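Local structure of Lmo0135 protein (5ISU) at residues K121-E126 against F135-V140; G114-D119 against P142-T147; I229-I234 against L472-R477. The protein probably serves as the extracellular solute-binding component of an ABC transporter, capturing substrate, likely peptides, for import into the cell. One frame throughout, in Å; residues are numbered along the deposited sequence.

Contact 1 (K121-E126 against F135-V140); sequences KPVKVE and FTLPTV
Lys124 and Thr136 face each other as an antiparallel hydrogen-bonded pair, with Lys124 N to Thr136 O at 3.0 Å and Thr136 N to Lys124 O at 2.9 Å, both bonds close to straight. The next pair, Val125 with Phe135, is non-hydrogen-bonded and brings the CA atoms to 4.5 Å. Its two side chains run side by side, and Val125 CG2 sits over one face of the Phe135 ring, 4.2 Å from the centroid, in a CH-pi contact. These are the arms of a beta hairpin, strands 121-129 and 132-136, within a five-stranded antiparallel sheet; helix 93-104 packs on the Val125 and Phe135 side. Val123 turns CG2 anti to its backbone N, where the methyl lies near the plane of the Phe135 ring at its edge and touches Leu137 CD2 at 3.7 Å. On the other face, in one of two Thr136 conformers, OG1 lies 3.3 Å from Lys124 CB and bonds a water that donates a weak bond to Lys124 O. Beyond the paired residues the Lys121 chain and the Pro138 ring lie alongside one another, pointing opposite ways, Lys121 CB meeting Pro138 CG at 3.9 Å.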
ATOM      1  N   LYS A 121      -9.502   5.761  23.799  1.00 77.95           N
ATOM      2  CA  LYS A 121      -9.210   4.684  24.763  1.00 76.86           C
ATOM      3  C   LYS A 121      -8.319   3.635  24.090  1.00 71.56           C
ATOM      4  O   LYS A 121      -8.612   3.194  22.964  1.00 69.81           O
ATOM      5  CB  LYS A 121     -10.450   3.970  25.322  1.00 78.30           C
ATOM      6  CG  LYS A 121     -11.272   4.753  26.345  1.00 85.29           C
ATOM      7  CD  LYS A 121     -12.488   5.445  25.756  1.00 88.64           C
ATOM      8  CE  LYS A 121     -13.576   4.438  25.396  1.00 89.68           C
ATOM      9  NZ  LYS A 121     -14.840   5.096  24.952  1.00 93.34           N
ATOM     10  N   PRO A 122      -7.252   3.203  24.785  1.00 67.66           N
ATOM     11  CA  PRO A 122      -6.382   2.215  24.186  1.00 63.54           C
ATOM     12  C   PRO A 122      -6.893   0.797  24.380  1.00 59.89           C
ATOM     13  O   PRO A 122      -7.646   0.530  25.324  1.00 60.38           O
ATOM     14  CB  PRO A 122      -5.090   2.396  24.983  1.00 64.41           C
ATOM     15  CG  PRO A 122      -5.558   2.733  26.352  1.00 68.13           C
ATOM     16  CD  PRO A 122      -6.841   3.512  26.171  1.00 69.74           C
ATOM     17  N   VAL A 123      -6.514  -0.089  23.464  1.00 55.66           N
ATOM     18  CA  VAL A 123      -6.797  -1.514  23.620  1.00 54.97           C
ATOM     19  C   VAL A 123      -5.910  -2.013  24.772  1.00 55.02           C
ATOM     20  O   VAL A 123      -4.812  -1.503  24.960  1.00 56.02           O
ATOM     21  CB  VAL A 123      -6.445  -2.329  22.334  1.00 53.33           C
ATOM     22  CG1 VAL A 123      -4.973  -2.195  21.955  1.00 51.65           C
ATOM     23  CG2 VAL A 123      -6.786  -3.805  22.507  1.00 52.30           C
ATOM     24  N   LYS A 124      -6.399  -2.944  25.583  1.00 57.19           N
ATOM     25  CA  LYS A 124      -5.563  -3.535  26.630  1.00 58.95           C
ATOM     26  C   LYS A 124      -5.013  -4.841  26.080  1.00 57.63           C
ATOM     27  O   LYS A 124      -5.672  -5.524  25.298  1.00 56.15           O
ATOM     28  CB  LYS A 124      -6.294  -3.711  27.978  1.00 64.85           C
ATOM     29  CG  LYS A 124      -6.187  -2.469  28.875  1.00 69.71           C
ATOM     30  CD  LYS A 124      -6.558  -2.688  30.351  1.00 75.33           C
ATOM     31  CE  LYS A 124      -8.050  -2.551  30.649  1.00 77.67           C
ATOM     32  NZ  LYS A 124      -8.906  -3.520  29.915  1.00 77.20           N
ATOM     33  N   VAL A 125      -3.771  -5.150  26.437  1.00 57.58           N
ATOM     34  CA  VAL A 125      -3.127  -6.366  25.968  1.00 55.25           C
ATOM     35  C   VAL A 125      -2.472  -7.066  27.154  1.00 56.75           C
ATOM     36  O   VAL A 125      -1.932  -6.419  28.048  1.00 57.92           O
ATOM     37  CB  VAL A 125      -2.147  -6.070  24.813  1.00 52.61           C
ATOM     38  CG1 VAL A 125      -1.005  -5.163  25.259  1.00 52.97           C
ATOM     39  CG2 VAL A 125      -1.614  -7.367  24.243  1.00 52.91           C
ATOM     40  N   GLU A 126      -2.501  -8.393  27.139  1.00 56.99           N
ATOM     41  CA  GLU A 126      -2.008  -9.191  28.255  1.00 59.52           C
ATOM     42  C   GLU A 126      -1.442 -10.522  27.773  1.00 56.91           C
ATOM     43  O   GLU A 126      -1.962 -11.123  26.833  1.00 53.69           O
ATOM     44  CB  GLU A 126      -3.192  -9.441  29.212  1.00 63.94           C
ATOM     45  CG  GLU A 126      -2.900 -10.257  30.460  1.00 69.65           C
ATOM     46  CD  GLU A 126      -4.156 -10.605  31.265  1.00 75.66           C
ATOM     47  OE1 GLU A 126      -5.298 -10.314  30.818  1.00 79.37           O
ATOM     48  OE2 GLU A 126      -3.996 -11.198  32.353  1.00 81.26           O
ATOM     49  N   PHE A 135      -6.145  -9.609  23.721  1.00 52.41           N
ATOM     50  CA  PHE A 135      -6.433  -8.202  23.494  1.00 52.35           C
ATOM     51  C   PHE A 135      -7.872  -7.964  23.923  1.00 54.57           C
ATOM     52  O   PHE A 135      -8.762  -8.729  23.551  1.00 57.36           O
ATOM     53  CB  PHE A 135      -6.372  -7.821  22.005  1.00 51.48           C
ATOM     54  CG  PHE A 135      -5.012  -7.939  21.362  1.00 47.81           C
ATOM     55  CD1 PHE A 135      -4.621  -9.115  20.752  1.00 47.67           C
ATOM     56  CD2 PHE A 135      -4.170  -6.843  21.293  1.00 47.71           C
ATOM     57  CE1 PHE A 135      -3.391  -9.218  20.114  1.00 47.29           C
ATOM     58  CE2 PHE A 135      -2.936  -6.931  20.666  1.00 49.15           C
ATOM     59  CZ  PHE A 135      -2.542  -8.123  20.075  1.00 48.37           C
ATOM     60  N   THR A 136      -8.095  -6.900  24.681  0.50 55.90           N
ATOM     61  CA  THR A 136      -9.426  -6.539  25.140  0.50 58.65           C
ATOM     62  C   THR A 136      -9.723  -5.116  24.672  0.50 58.92           C
ATOM     63  O   THR A 136      -9.092  -4.160  25.131  0.50 59.12           O
ATOM     64  CB  THR A 136      -9.544  -6.664  26.666  0.50 61.15           C
ATOM     65  OG1 THR A 136      -8.367  -6.126  27.279  0.50 62.18           O
ATOM     66  CG2 THR A 136      -9.673  -8.129  27.075  0.50 61.48           C
ATOM     67  N   LEU A 137     -10.655  -4.995  23.726  1.00 57.78           N
ATOM     68  CA  LEU A 137     -11.046  -3.700  23.173  1.00 58.20           C
ATOM     69  C   LEU A 137     -12.038  -3.040  24.068  1.00 59.93           C
ATOM     70  O   LEU A 137     -12.829  -3.738  24.695  1.00 61.38           O
ATOM     71  CB  LEU A 137     -11.741  -3.865  21.818  1.00 56.18           C
ATOM     72  CG  LEU A 137     -10.927  -4.400  20.660  1.00 55.06           C
ATOM     73  CD1 LEU A 137     -11.814  -4.516  19.436  1.00 54.95           C
ATOM     74  CD2 LEU A 137      -9.753  -3.494  20.386  1.00 54.03           C
ATOM     75  N   PRO A 138     -12.045  -1.692  24.089  1.00 62.25           N
ATOM     76  CA  PRO A 138     -13.022  -0.923  24.898  1.00 66.11           C
ATOM     77  C   PRO A 138     -14.435  -0.941  24.280  1.00 67.58           C
ATOM     78  O   PRO A 138     -15.428  -0.985  24.997  1.00 71.95           O
ATOM     79  CB  PRO A 138     -12.435   0.493  24.911  1.00 66.34           C
ATOM     80  CG  PRO A 138     -11.577   0.571  23.678  1.00 64.00           C
ATOM     81  CD  PRO A 138     -11.052  -0.815  23.435  1.00 60.84           C
ATOM     82  N   THR A 139     -14.505  -0.900  22.953  1.00 68.12           N
ATOM     83  CA  THR A 139     -15.768  -0.955  22.212  1.00 67.49           C
ATOM     84  C   THR A 139     -15.546  -1.831  20.994  1.00 63.77           C
ATOM     85  O   THR A 139     -14.404  -2.219  20.699  1.00 61.67           O
ATOM     86  CB  THR A 139     -16.266   0.448  21.807  1.00 70.30           C
ATOM     87  OG1 THR A 139     -15.156   1.236  21.369  1.00 70.25           O
ATOM     88  CG2 THR A 139     -16.906   1.146  22.982  1.00 74.01           C
ATOM     89  N   VAL A 140     -16.623  -2.165  20.291  1.00 62.30           N
ATOM     90  CA  VAL A 140     -16.503  -3.032  19.120  1.00 61.07           C
ATOM     91  C   VAL A 140     -15.709  -2.323  18.008  1.00 57.81           C
ATOM     92  O   VAL A 140     -15.853  -1.116  17.826  1.00 58.69           O
ATOM     93  CB  VAL A 140     -17.893  -3.478  18.620  1.00 64.36           C
ATOM     94  CG1 VAL A 140     -17.764  -4.342  17.371  1.00 63.60           C
ATOM     95  CG2 VAL A 140     -18.629  -4.240  19.722  1.00 65.83           C
TER
HETATM   96  O   HOH W   1      -6.451  -7.994  27.380  1.00 50.06           O

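Contact 2 (G114-D119 against P142-T147); sequences GNFVFD and PAFENT
Asn115 and Thr147 are the residues whose CA atoms come nearest, 6.6 Å apart, where the end of a 3-10 segment and the edge strand 117-118 meet helix 144-148 with no hydrogen bond between them. Thr147 reaches across with its methyl. CG2 stands anti to the backbone N, and from there it lies over one face of the Phe116 ring, 4.1 Å from the centroid and 27° off the normal, a CH-pi contact. The same methyl meets Asn115 CB at 3.7 Å, so it touches both the ring and the asparagine stem, while Thr147 OG1 lies beside that CB as well.

Phe144 is the second element. Its CG is anti to the backbone N (chi1 -174°), and the ring presents an edge to the opposing segment. In the plane of that edge lie Asn115 O, 3.7 Å from Phe144 CD1, and Phe116 CD2, 3.9 Å from Phe144 CE1. The side chains of Phe116 and Phe144 run at about a right angle to each other, as do those of Phe118 and Phe144; Phe118 offers its own edge, with CZ 4.1 Å from Phe144 CD1.

Around this group, Phe116 also packs on Val100, Ile103 and Leu104 of helix 93-104, and Phe144 makes edge-to-face contacts with Tyr75 and Phe135. The aromatic cluster thereby seats the short helix against the five-stranded sheet and its covering helix. Without a hydrogen bond between its segments, the contact rests on van der Waals and CH-pi contact; the carbonyl of Asn115 lying in the ring plane, near the slightly positive rim hydrogens of Phe144, probably adds a modest electrostatic attraction.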
ATOM      1  N   GLY A 114      -2.820   5.017  16.014  1.00 53.52           N
ATOM      2  CA  GLY A 114      -4.268   5.124  15.769  1.00 56.51           C
ATOM      3  C   GLY A 114      -5.037   3.806  15.631  1.00 56.34           C
ATOM      4  O   GLY A 114      -6.228   3.750  15.917  1.00 59.30           O
ATOM      5  N   ASN A 115      -4.350   2.753  15.204  1.00 54.29           N
ATOM      6  CA  ASN A 115      -4.951   1.426  15.036  1.00 54.05           C
ATOM      7  C   ASN A 115      -5.206   0.681  16.357  1.00 53.22           C
ATOM      8  O   ASN A 115      -5.921  -0.335  16.380  1.00 49.73           O
ATOM      9  CB  ASN A 115      -4.035   0.562  14.161  1.00 53.13           C
ATOM     10  CG  ASN A 115      -3.849   1.131  12.754  1.00 54.54           C
ATOM     11  OD1 ASN A 115      -4.618   1.969  12.311  1.00 57.75           O
ATOM     12  ND2 ASN A 115      -2.829   0.651  12.046  1.00 54.12           N
ATOM     13  N   PHE A 116      -4.600   1.161  17.441  1.00 52.71           N
ATOM     14  CA  PHE A 116      -4.756   0.539  18.760  1.00 52.93           C
ATOM     15  C   PHE A 116      -5.531   1.421  19.745  1.00 55.06           C
ATOM     16  O   PHE A 116      -5.603   1.104  20.940  1.00 54.73           O
ATOM     17  CB  PHE A 116      -3.378   0.171  19.331  1.00 52.36           C
ATOM     18  CG  PHE A 116      -2.603  -0.796  18.468  1.00 50.21           C
ATOM     19  CD1 PHE A 116      -1.806  -0.336  17.445  1.00 49.46           C
ATOM     20  CD2 PHE A 116      -2.684  -2.166  18.684  1.00 49.61           C
ATOM     21  CE1 PHE A 116      -1.100  -1.220  16.644  1.00 49.17           C
ATOM     22  CE2 PHE A 116      -1.982  -3.055  17.904  1.00 48.20           C
ATOM     23  CZ  PHE A 116      -1.190  -2.583  16.873  1.00 48.46           C
ATOM     24  N   VAL A 117      -6.133   2.497  19.229  1.00 56.74           N
ATOM     25  CA  VAL A 117      -6.909   3.445  20.032  1.00 60.36           C
ATOM     26  C   VAL A 117      -8.316   3.631  19.413  1.00 62.79           C
ATOM     27  O   VAL A 117      -8.470   3.652  18.191  1.00 61.39           O
ATOM     28  CB  VAL A 117      -6.181   4.799  20.111  1.00 61.43           C
ATOM     29  CG1 VAL A 117      -6.916   5.761  21.025  1.00 65.41           C
ATOM     30  CG2 VAL A 117      -4.763   4.595  20.617  1.00 61.88           C
ATOM     31  N   PHE A 118      -9.329   3.756  20.275  1.00 66.52           N
ATOM     32  CA  PHE A 118     -10.730   3.903  19.856  1.00 68.52           C
ATOM     33  C   PHE A 118     -11.387   4.879  20.793  1.00 72.73           C
ATOM     34  O   PHE A 118     -11.447   4.619  21.992  1.00 73.28           O
ATOM     35  CB  PHE A 118     -11.430   2.555  19.939  1.00 67.47           C
ATOM     36  CG  PHE A 118     -10.715   1.487  19.200  1.00 65.63           C
ATOM     37  CD1 PHE A 118     -10.847   1.379  17.821  1.00 65.09           C
ATOM     38  CD2 PHE A 118      -9.845   0.634  19.863  1.00 65.63           C
ATOM     39  CE1 PHE A 118     -10.155   0.411  17.121  1.00 63.02           C
ATOM     40  CE2 PHE A 118      -9.141  -0.332  19.164  1.00 63.90           C
ATOM     41  CZ  PHE A 118      -9.298  -0.448  17.791  1.00 62.84           C
ATOM     42  N   ASP A 119     -11.875   5.997  20.255  1.00 77.01           N
ATOM     43  CA  ASP A 119     -12.463   7.076  21.072  1.00 82.03           C
ATOM     44  C   ASP A 119     -11.479   7.502  22.165  1.00 83.70           C
ATOM     45  O   ASP A 119     -11.858   7.718  23.309  1.00 86.71           O
ATOM     46  CB  ASP A 119     -13.829   6.689  21.684  1.00 84.43           C
ATOM     47  CG  ASP A 119     -14.963   6.719  20.676  1.00 85.01           C
ATOM     48  OD1 ASP A 119     -14.755   6.293  19.522  1.00 81.36           O
ATOM     49  OD2 ASP A 119     -16.076   7.156  21.060  1.00 87.45           O
ATOM     50  N   PRO A 142     -14.447  -4.015  14.285  1.00 49.78           N
ATOM     51  CA  PRO A 142     -14.134  -5.084  13.326  1.00 50.04           C
ATOM     52  C   PRO A 142     -12.801  -4.938  12.580  1.00 48.29           C
ATOM     53  O   PRO A 142     -12.130  -5.941  12.348  1.00 51.80           O
ATOM     54  CB  PRO A 142     -15.313  -5.032  12.340  1.00 51.08           C
ATOM     55  CG  PRO A 142     -16.051  -3.770  12.667  1.00 52.96           C
ATOM     56  CD  PRO A 142     -15.838  -3.569  14.119  1.00 53.19           C
ATOM     57  N   ALA A 143     -12.402  -3.709  12.268  1.00 48.15           N
ATOM     58  CA  ALA A 143     -11.119  -3.456  11.577  1.00 47.76           C
ATOM     59  C   ALA A 143      -9.916  -3.874  12.392  1.00 47.07           C
ATOM     60  O   ALA A 143      -8.814  -3.938  11.860  1.00 44.76           O
ATOM     61  CB  ALA A 143     -10.981  -1.978  11.226  1.00 49.08           C
ATOM     62  N   PHE A 144     -10.102  -4.133  13.688  1.00 47.79           N
ATOM     63  CA  PHE A 144      -8.959  -4.525  14.513  1.00 46.22           C
ATOM     64  C   PHE A 144      -8.417  -5.906  14.113  1.00 44.88           C
ATOM     65  O   PHE A 144      -7.251  -6.193  14.344  1.00 43.25           O
ATOM     66  CB  PHE A 144      -9.295  -4.454  15.987  1.00 47.49           C
ATOM     67  CG  PHE A 144      -8.128  -4.703  16.872  1.00 47.54           C
ATOM     68  CD1 PHE A 144      -7.107  -3.764  16.955  1.00 47.31           C
ATOM     69  CD2 PHE A 144      -8.061  -5.848  17.658  1.00 47.54           C
ATOM     70  CE1 PHE A 144      -6.021  -3.967  17.788  1.00 48.32           C
ATOM     71  CE2 PHE A 144      -6.978  -6.059  18.497  1.00 49.00           C
ATOM     72  CZ  PHE A 144      -5.953  -5.120  18.559  1.00 48.83           C
ATOM     73  N   GLU A 145      -9.256  -6.749  13.510  1.00 46.56           N
ATOM     74  CA  GLU A 145      -8.779  -8.029  12.993  1.00 47.60           C
ATOM     75  C   GLU A 145      -7.674  -7.794  11.955  1.00 44.76           C
ATOM     76  O   GLU A 145      -6.677  -8.513  11.935  1.00 43.51           O
ATOM     77  CB  GLU A 145      -9.906  -8.837  12.358  1.00 53.35           C
ATOM     78  CG  GLU A 145      -9.436 -10.151  11.716  1.00 57.85           C
ATOM     79  CD  GLU A 145     -10.571 -11.083  11.297  1.00 64.34           C
ATOM     80  OE1 GLU A 145     -11.766 -10.668  11.298  1.00 68.47           O
ATOM     81  OE2 GLU A 145     -10.255 -12.249  10.968  1.00 69.13           O
ATOM     82  N   ASN A 146      -7.859  -6.785  11.105  1.00 42.66           N
ATOM     83  CA  ASN A 146      -6.875  -6.439  10.087  1.00 42.60           C
ATOM     84  C   ASN A 146      -5.569  -5.932  10.715  1.00 42.75           C
ATOM     85  O   ASN A 146      -4.465  -6.264  10.241  1.00 40.62           O
ATOM     86  CB  ASN A 146      -7.428  -5.373   9.161  1.00 45.68           C
ATOM     87  CG  ASN A 146      -6.454  -4.992   8.065  1.00 46.02           C
ATOM     88  OD1 ASN A 146      -6.120  -5.800   7.203  1.00 48.00           O
ATOM     89  ND2 ASN A 146      -6.001  -3.750   8.090  1.00 47.03           N
ATOM     90  N   THR A 147      -5.690  -5.113  11.757  1.00 41.02           N
ATOM     91  CA  THR A 147      -4.523  -4.606  12.469  1.00 41.84           C
ATOM     92  C   THR A 147      -3.707  -5.791  13.033  1.00 40.05           C
ATOM     93  O   THR A 147      -2.484  -5.785  12.981  1.00 40.72           O
ATOM     94  CB  THR A 147      -4.952  -3.657  13.609  1.00 44.25           C
ATOM     95  OG1 THR A 147      -5.722  -2.579  13.067  1.00 42.89           O
ATOM     96  CG2 THR A 147      -3.764  -3.102  14.306  1.00 44.42           C
TER

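Contact 3 (I229-I234 against L472-R477); sequences INLKSI and LALDSR
Leu472 is paired with Ser233 in an antiparallel ladder where the short strand 231-233 lies along the C-terminal end of the long strand 462-475, part of a mixed sheet in this periplasmic-binding-protein-like fold; the two axes approach to 4.8 Å. The pair is non-hydrogen-bonded, and Leu472 CD2 reaches Ser233 OG at 3.7 Å. Met491 and Phe492 of strand 491-492 touch this leucine too.

Ala473 follows, in a hydrogen-bonded pair with Lys232. Its N donates to Lys232 O at 2.9 Å, and its carbonyl accepts from Lys232 N. On the opposite sheet face from the leucines, Ala473 CB is met by Ile234 CG1 at 3.6 Å, with Ile234 CD1 close by; Leu224 of helix 217-225 packs on the same alanine.

Leu474 returns to the face of Leu472, paired with Leu231. Its CG is anti to the backbone N (chi1 175°), and chi2 of 61° then sets CD1 4.0 Å from Leu231 CB, while Leu231 CD1 comes close to the oxygen of Ala473.

Asp475 ends the strand. Its N gives Asn230 O a nearly straight bond of 2.8 Å, and the two side chains then run side by side, amide and carboxylate planes 34° apart. Asn230 is held at its other end by Ile21, whose backbone N donates to OD1, leaving ND2 turned to the carboxylate. Asp475 OD1 meanwhile accepts from Arg477 N in an Asx turn.

Arg477 bends at chi3, and its NE makes a weak hydrogen bond within a salt bridge to Asp475 OD2. That same oxygen also takes Asn230 ND2, on its anti side, at 3.3 Å.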
ATOM      1  N   ILE A 229      22.607  -8.336 -10.758  1.00 48.13           N
ATOM      2  CA  ILE A 229      21.367  -8.255 -10.000  1.00 45.90           C
ATOM      3  C   ILE A 229      20.569  -9.462 -10.488  1.00 43.03           C
ATOM      4  O   ILE A 229      20.597  -9.787 -11.684  1.00 40.03           O
ATOM      5  CB  ILE A 229      20.579  -6.953 -10.248  1.00 48.07           C
ATOM      6  CG1 ILE A 229      21.357  -5.761  -9.685  1.00 50.07           C
ATOM      7  CG2 ILE A 229      19.215  -7.004  -9.569  1.00 48.10           C
ATOM      8  CD1 ILE A 229      20.678  -4.429  -9.903  1.00 49.70           C
ATOM      9  N   ASN A 230      19.875 -10.122  -9.563  1.00 39.67           N
ATOM     10  CA  ASN A 230      19.083 -11.319  -9.871  1.00 39.74           C
ATOM     11  C   ASN A 230      17.567 -11.105  -9.856  1.00 39.53           C
ATOM     12  O   ASN A 230      16.837 -11.898 -10.445  1.00 38.67           O
ATOM     13  CB  ASN A 230      19.382 -12.388  -8.828  1.00 40.81           C
ATOM     14  CG  ASN A 230      20.841 -12.779  -8.784  1.00 43.43           C
ATOM     15  OD1 ASN A 230      21.499 -12.609  -7.756  1.00 45.88           O
ATOM     16  ND2 ASN A 230      21.364 -13.268  -9.903  1.00 43.39           N
ATOM     17  N   LEU A 231      17.113 -10.048  -9.179  1.00 36.10           N
ATOM     18  CA  LEU A 231      15.693  -9.781  -8.984  1.00 38.57           C
ATOM     19  C   LEU A 231      15.427  -8.301  -8.756  1.00 36.21           C
ATOM     20  O   LEU A 231      16.153  -7.647  -8.031  1.00 37.79           O
ATOM     21  CB  LEU A 231      15.178 -10.559  -7.737  1.00 40.38           C
ATOM     22  CG  LEU A 231      13.789 -10.154  -7.167  1.00 41.85           C
ATOM     23  CD1 LEU A 231      12.684 -10.356  -8.191  1.00 41.65           C
ATOM     24  CD2 LEU A 231      13.465 -10.909  -5.881  1.00 41.84           C
ATOM     25  N   LYS A 232      14.398  -7.780  -9.401  1.00 37.41           N
ATOM     26  CA  LYS A 232      14.021  -6.381  -9.230  1.00 40.47           C
ATOM     27  C   LYS A 232      12.672  -6.109  -9.863  1.00 39.07           C
ATOM     28  O   LYS A 232      12.170  -6.894 -10.675  1.00 41.25           O
ATOM     29  CB  LYS A 232      15.038  -5.448  -9.916  1.00 43.07           C
ATOM     30  CG  LYS A 232      15.057  -5.603 -11.440  1.00 46.54           C
ATOM     31  CD  LYS A 232      16.225  -4.908 -12.116  1.00 49.58           C
ATOM     32  CE  LYS A 232      16.180  -3.404 -11.963  1.00 50.30           C
ATOM     33  NZ  LYS A 232      14.992  -2.778 -12.606  1.00 49.80           N
ATOM     34  N   SER A 233      12.132  -4.956  -9.513  1.00 40.11           N
ATOM     35  CA  SER A 233      10.919  -4.430 -10.101  1.00 40.30           C
ATOM     36  C   SER A 233      11.266  -3.776 -11.446  1.00 39.67           C
ATOM     37  O   SER A 233      12.327  -3.172 -11.597  1.00 37.06           O
ATOM     38  CB  SER A 233      10.317  -3.387  -9.178  1.00 41.80           C
ATOM     39  OG  SER A 233      10.011  -3.989  -7.925  1.00 44.61           O
ATOM     40  N   ILE A 234      10.346  -3.892 -12.400  1.00 40.06           N
ATOM     41  CA  ILE A 234      10.494  -3.368 -13.743  1.00 43.28           C
ATOM     42  C   ILE A 234       9.334  -2.419 -14.044  1.00 45.94           C
ATOM     43  O   ILE A 234       8.213  -2.659 -13.620  1.00 45.08           O
ATOM     44  CB  ILE A 234      10.437  -4.527 -14.782  1.00 46.23           C
ATOM     45  CG1 ILE A 234      11.438  -5.630 -14.442  1.00 48.65           C
ATOM     46  CG2 ILE A 234      10.672  -4.027 -16.202  1.00 51.56           C
ATOM     47  CD1 ILE A 234      12.875  -5.164 -14.319  1.00 47.19           C
ATOM     48  N   LEU A 472       7.842  -7.808 -11.830  1.00 38.50           N
ATOM     49  CA  LEU A 472       9.156  -8.233 -11.378  1.00 40.08           C
ATOM     50  C   LEU A 472       9.855  -9.024 -12.467  1.00 41.10           C
ATOM     51  O   LEU A 472       9.218  -9.724 -13.262  1.00 42.92           O
ATOM     52  CB  LEU A 472       9.060  -9.209 -10.214  1.00 40.11           C
ATOM     53  CG  LEU A 472       8.441  -8.733  -8.922  1.00 42.50           C
ATOM     54  CD1 LEU A 472       8.263  -9.939  -8.018  1.00 42.40           C
ATOM     55  CD2 LEU A 472       9.287  -7.639  -8.281  1.00 42.88           C
ATOM     56  N   ALA A 473      11.179  -8.970 -12.428  1.00 40.01           N
ATOM     57  CA  ALA A 473      12.011  -9.764 -13.292  1.00 41.07           C
ATOM     58  C   ALA A 473      12.878 -10.584 -12.337  1.00 40.86           C
ATOM     59  O   ALA A 473      13.528 -10.020 -11.450  1.00 38.78           O
ATOM     60  CB  ALA A 473      12.860  -8.888 -14.190  1.00 42.77           C
ATOM     61  N   LEU A 474      12.849 -11.904 -12.507  1.00 41.52           N
ATOM     62  CA  LEU A 474      13.608 -12.840 -11.675  1.00 42.44           C
ATOM     63  C   LEU A 474      14.494 -13.723 -12.553  1.00 42.31           C
ATOM     64  O   LEU A 474      13.982 -14.434 -13.402  1.00 42.09           O
ATOM     65  CB  LEU A 474      12.655 -13.751 -10.884  1.00 40.89           C
ATOM     66  CG  LEU A 474      13.326 -14.866 -10.066  1.00 42.44           C
ATOM     67  CD1 LEU A 474      14.242 -14.226  -9.041  1.00 43.66           C
ATOM     68  CD2 LEU A 474      12.345 -15.813  -9.365  1.00 42.04           C
ATOM     69  N   ASP A 475      15.803 -13.700 -12.300  1.00 42.98           N
ATOM     70  CA  ASP A 475      16.791 -14.518 -13.024  1.00 46.84           C
ATOM     71  C   ASP A 475      16.243 -15.969 -13.140  1.00 48.19           C
ATOM     72  O   ASP A 475      15.866 -16.602 -12.124  1.00 45.38           O
ATOM     73  CB  ASP A 475      18.143 -14.407 -12.295  1.00 47.63           C
ATOM     74  CG  ASP A 475      19.244 -15.288 -12.880  1.00 53.00           C
ATOM     75  OD1 ASP A 475      18.979 -16.245 -13.650  1.00 54.41           O
ATOM     76  OD2 ASP A 475      20.414 -15.050 -12.497  1.00 56.96           O
ATOM     77  N   SER A 476      16.180 -16.460 -14.382  1.00 49.08           N
ATOM     78  CA  SER A 476      15.618 -17.785 -14.696  1.00 51.98           C
ATOM     79  C   SER A 476      16.247 -18.960 -13.986  1.00 50.48           C
ATOM     80  O   SER A 476      15.634 -20.005 -13.917  1.00 53.79           O
ATOM     81  CB  SER A 476      15.575 -18.044 -16.213  1.00 56.45           C
ATOM     82  OG  SER A 476      14.525 -17.290 -16.792  1.00 61.58           O
ATOM     83  N   ARG A 477      17.445 -18.791 -13.445  1.00 51.80           N
ATOM     84  CA  ARG A 477      18.085 -19.853 -12.674  1.00 53.85           C
ATOM     85  C   ARG A 477      17.421 -20.054 -11.284  1.00 52.84           C
ATOM     86  O   ARG A 477      17.725 -21.033 -10.595  1.00 55.47           O
ATOM     87  CB  ARG A 477      19.566 -19.535 -12.458  1.00 57.73           C
ATOM     88  CG  ARG A 477      20.385 -19.291 -13.727  1.00 61.74           C
ATOM     89  CD  ARG A 477      21.832 -18.971 -13.389  1.00 66.64           C
ATOM     90  NE  ARG A 477      21.927 -17.900 -12.398  1.00 71.58           N
ATOM     91  CZ  ARG A 477      23.048 -17.509 -11.792  1.00 78.79           C
ATOM     92  NH1 ARG A 477      24.218 -18.078 -12.079  1.00 84.77           N
ATOM     93  NH2 ARG A 477      22.994 -16.532 -10.883  1.00 79.02           N
TER

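How the contacts relate
Following the chain from the N terminus, residues 114-119 come first and turn back at once into 121-126. The chain then returns through 135-140, closing the short hairpin of contact 1, and continues to 142-147, where contact 2 closes the wider loop that encloses it. The two therefore nest, and they touch: Val123 N probably bonds Phe116 O, and Leu137 packs on Phe118. Together they tie helix 144-148 to the five-stranded sheet. Contact 3 opens only later, at 229-234, and closes some 240 residues on, pairing strand 231-233 with strand 462-475 within a separate, mixed sheet. Its centre lies about 44 Å from that of contact 1, across the chain's centre.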